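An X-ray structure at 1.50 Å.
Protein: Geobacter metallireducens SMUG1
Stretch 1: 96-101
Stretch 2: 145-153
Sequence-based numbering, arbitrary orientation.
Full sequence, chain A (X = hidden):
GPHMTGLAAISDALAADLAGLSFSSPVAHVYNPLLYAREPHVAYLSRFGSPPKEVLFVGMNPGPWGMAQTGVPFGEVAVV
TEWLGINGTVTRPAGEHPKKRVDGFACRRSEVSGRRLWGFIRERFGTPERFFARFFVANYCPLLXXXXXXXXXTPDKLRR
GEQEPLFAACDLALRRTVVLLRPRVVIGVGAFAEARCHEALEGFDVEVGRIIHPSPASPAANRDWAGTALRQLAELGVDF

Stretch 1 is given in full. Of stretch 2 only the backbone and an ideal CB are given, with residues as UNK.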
# COMPACT_ATOMS: atom_id res chain seq x y z
N GLU A 96 -6.01 15.56 -12.42
CA GLU A 96 -5.80 15.87 -11.03
C GLU A 96 -6.91 16.77 -10.53
O GLU A 96 -7.23 17.74 -11.21
CB GLU A 96 -4.48 16.61 -10.93
CG GLU A 96 -4.08 17.06 -9.57
CD GLU A 96 -2.96 18.01 -9.58
OE1 GLU A 96 -3.14 19.15 -10.18
OE2 GLU A 96 -1.88 17.80 -9.02
N HIS A 97 -7.49 16.52 -9.35
CA HIS A 97 -8.52 17.39 -8.78
C HIS A 97 -7.89 18.46 -7.94
O HIS A 97 -7.02 18.20 -7.13
CB HIS A 97 -9.44 16.54 -7.95
CG HIS A 97 -10.72 17.24 -7.58
ND1 HIS A 97 -10.74 18.24 -6.65
CD2 HIS A 97 -11.97 17.13 -8.06
CE1 HIS A 97 -11.97 18.75 -6.58
NE2 HIS A 97 -12.74 18.05 -7.39
N PRO A 98 -8.37 19.73 -8.02
CA PRO A 98 -7.72 20.73 -7.24
C PRO A 98 -7.71 20.59 -5.74
O PRO A 98 -6.91 21.23 -5.14
CB PRO A 98 -8.50 22.07 -7.57
CG PRO A 98 -9.53 21.67 -8.49
CD PRO A 98 -9.45 20.24 -8.90
N LYS A 99 -8.62 19.78 -5.19
CA LYS A 99 -8.67 19.57 -3.75
C LYS A 99 -7.70 18.44 -3.33
O LYS A 99 -7.48 18.26 -2.17
CB LYS A 99 -10.05 19.16 -3.33
CG LYS A 99 -11.02 20.32 -3.27
CD LYS A 99 -12.36 19.74 -2.95
CE LYS A 99 -13.43 20.82 -3.08
NZ LYS A 99 -14.67 20.17 -2.68
N LYS A 100 -7.04 17.88 -4.29
CA LYS A 100 -6.18 16.63 -4.08
C LYS A 100 -5.00 16.71 -4.99
O LYS A 100 -4.77 15.83 -5.82
CB LYS A 100 -7.02 15.41 -4.26
CG LYS A 100 -8.16 15.25 -3.30
CD LYS A 100 -7.70 14.98 -1.89
CE LYS A 100 -8.80 14.80 -0.85
NZ LYS A 100 -9.61 13.61 -1.10
N ARG A 101 -4.30 17.80 -5.00
CA ARG A 101 -3.18 18.03 -5.83
C ARG A 101 -1.98 17.10 -5.44
O ARG A 101 -1.83 16.80 -4.28
CB ARG A 101 -2.72 19.44 -5.66
CG ARG A 101 -3.76 20.45 -6.20
CD ARG A 101 -3.27 21.84 -5.86
NE ARG A 101 -2.02 22.18 -6.56
CZ ARG A 101 -0.83 22.45 -5.99
NH1 ARG A 101 -0.67 22.41 -4.67
NH2 ARG A 101 0.19 22.79 -6.76
N UNK A 145 -9.40 6.82 -5.75
CA UNK A 145 -10.65 7.12 -6.40
C UNK A 145 -11.25 8.36 -5.75
O UNK A 145 -11.39 8.44 -4.51
CB UNK A 145 -11.61 5.93 -6.32
N UNK A 146 -11.68 9.32 -6.58
CA UNK A 146 -12.35 10.52 -6.06
C UNK A 146 -13.68 10.80 -6.76
O UNK A 146 -13.81 10.50 -7.93
CB UNK A 146 -11.43 11.73 -6.21
N UNK A 147 -14.59 11.40 -5.99
CA UNK A 147 -15.81 11.94 -6.58
C UNK A 147 -15.49 13.17 -7.36
O UNK A 147 -14.40 13.77 -7.25
CB UNK A 147 -16.86 12.25 -5.51
N UNK A 148 -16.49 13.63 -8.10
CA UNK A 148 -16.32 14.90 -8.83
C UNK A 148 -16.02 16.07 -7.91
O UNK A 148 -15.39 17.04 -8.32
CB UNK A 148 -17.58 15.21 -9.64
N UNK A 149 -16.44 16.04 -6.65
CA UNK A 149 -16.08 17.07 -5.70
C UNK A 149 -14.75 16.81 -4.96
O UNK A 149 -14.36 17.52 -4.05
CB UNK A 149 -17.21 17.22 -4.68
N UNK A 150 -14.03 15.81 -5.38
CA UNK A 150 -12.71 15.61 -4.78
C UNK A 150 -12.75 14.75 -3.54
O UNK A 150 -11.75 14.68 -2.86
CB UNK A 150 -12.08 16.96 -4.44
N UNK A 151 -13.87 14.07 -3.26
CA UNK A 151 -13.98 13.24 -2.01
C UNK A 151 -13.42 11.86 -2.28
O UNK A 151 -13.67 11.24 -3.35
CB UNK A 151 -15.43 13.13 -1.53
N UNK A 152 -12.76 11.33 -1.23
CA UNK A 152 -12.22 9.99 -1.38
C UNK A 152 -13.30 8.91 -1.50
O UNK A 152 -14.31 8.96 -0.81
CB UNK A 152 -11.31 9.67 -0.19
N UNK A 153 -13.10 7.90 -2.31
CA UNK A 153 -14.01 6.78 -2.48
C UNK A 153 -13.13 5.54 -2.20
O UNK A 153 -12.28 5.23 -3.02
CB UNK A 153 -14.65 6.75 -3.87

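At position 145 the backbone is extended (phi/psi -111/132) and the ideal CB has nothing of stretch 1 within 5.5 Å, so the contact does not select among side chains; the residue is Phe145.

Position 146 is also extended, but its CA-to-CB bond points toward stretch 1, with the ideal CB 5.5 Å from His97 CB. That gap admits a few more carbons, so a medium-sized aliphatic such as leucine, isoleucine or methionine would suit. It is Leu146: CD1 lies 4.0 Å from His97 CB, and CD2 lies 3.8 Å from Lys100 NZ.

Positions 147 to 150 form a type I turn, closed by the 2.8 Å hydrogen bond from N of 150 to O of 147. At 147 CA-to-CB points sideways and the ideal CB has nothing of stretch 1 within 5.5 Å. A short acceptor, as in serine, threonine, aspartate or asparagine, could accept from the backbone amides of 149 and 151. Thr147 does so: Thr147 OG1 accepts from N of 151 at 2.9 Å. A weak bond to Thr147 OG1 comes from N of 149 at 3.2 Å.

At 148 CA-to-CB points away and the ideal CB has nothing of stretch 1 within 5.5 Å, so alanine, serine or a longer polar residue would do; it is Ala148. The backbone does the work, for O of Ala148 accepts a 3.0 Å hydrogen bond from His97 NE2, near the ring plane. His97 ND1 is meanwhile occupied by Lys99 N at 3.0 Å, so both ring nitrogens are engaged.

At 149 CA-to-CB again points away, though the ideal CB is 4.4 Å from Lys99 NZ. A polar or acidic residue would be natural near that charge. The residue is Glu149, yet it is its backbone O that accepts from Lys99 NZ, at 3.0 Å.

At 150, phi/psi of 88/12 would jam a CB against the preceding carbonyl O, and the ideal CB falls 2.8 Å from His97 CE1, a clash. Only glycine suits. Gly150 lays its CA 3.5 Å from the His97 ring centroid, 6° off the normal, a CH-pi contact over the face, while its O accepts from Lys100 NZ at 3.0 Å.

At 151 (-86/143) the ideal CA-to-CB bond points away with room to spare, so small or polar side chains would fit as well; the residue is Gly151, which this contact does not require.

At 152 CA-to-CB points sideways, the ideal CB 4.4 Å from Lys100 NZ; an acceptor would suit. Asn152 OD1 reaches the lysine through water 1, which accepts from Lys100 NZ at 2.6 Å and donates weakly to OD1 at 3.1 Å.

Position 153 is out of reach, leaving Ile153 unconstrained by stretch 1.

Stretch 2 (145-153) FLTAEGGNI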
# COMPACT_ATOMS: atom_id res chain seq x y z
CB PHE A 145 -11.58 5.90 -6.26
CG PHE A 145 -11.04 4.66 -6.83
CD1 PHE A 145 -11.18 4.35 -8.16
CD2 PHE A 145 -10.50 3.73 -5.97
CE1 PHE A 145 -10.70 3.16 -8.68
CE2 PHE A 145 -9.98 2.53 -6.49
CZ PHE A 145 -10.12 2.26 -7.80
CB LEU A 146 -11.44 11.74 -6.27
CG LEU A 146 -9.99 11.71 -5.80
CD1 LEU A 146 -9.19 12.92 -6.32
CD2 LEU A 146 -9.88 11.58 -4.30
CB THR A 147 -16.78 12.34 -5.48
OG1 THR A 147 -16.26 13.46 -4.74
CG2 THR A 147 -17.05 11.15 -4.52
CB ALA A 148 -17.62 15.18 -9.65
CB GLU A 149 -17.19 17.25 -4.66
CG GLU A 149 -18.56 17.60 -5.26
CD GLU A 149 -19.24 16.44 -5.97
OE1 GLU A 149 -19.09 15.20 -5.58
OE2 GLU A 149 -19.96 16.77 -6.93
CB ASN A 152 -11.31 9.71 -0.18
CG ASN A 152 -10.43 8.51 -0.43
OD1 ASN A 152 -9.71 8.48 -1.42
ND2 ASN A 152 -10.54 7.52 0.43
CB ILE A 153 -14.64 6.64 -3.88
CG1 ILE A 153 -15.41 7.92 -4.34
CG2 ILE A 153 -15.47 5.38 -3.98
CD1 ILE A 153 -15.73 7.93 -5.83
O HOH W 1 -8.56 11.29 -0.81
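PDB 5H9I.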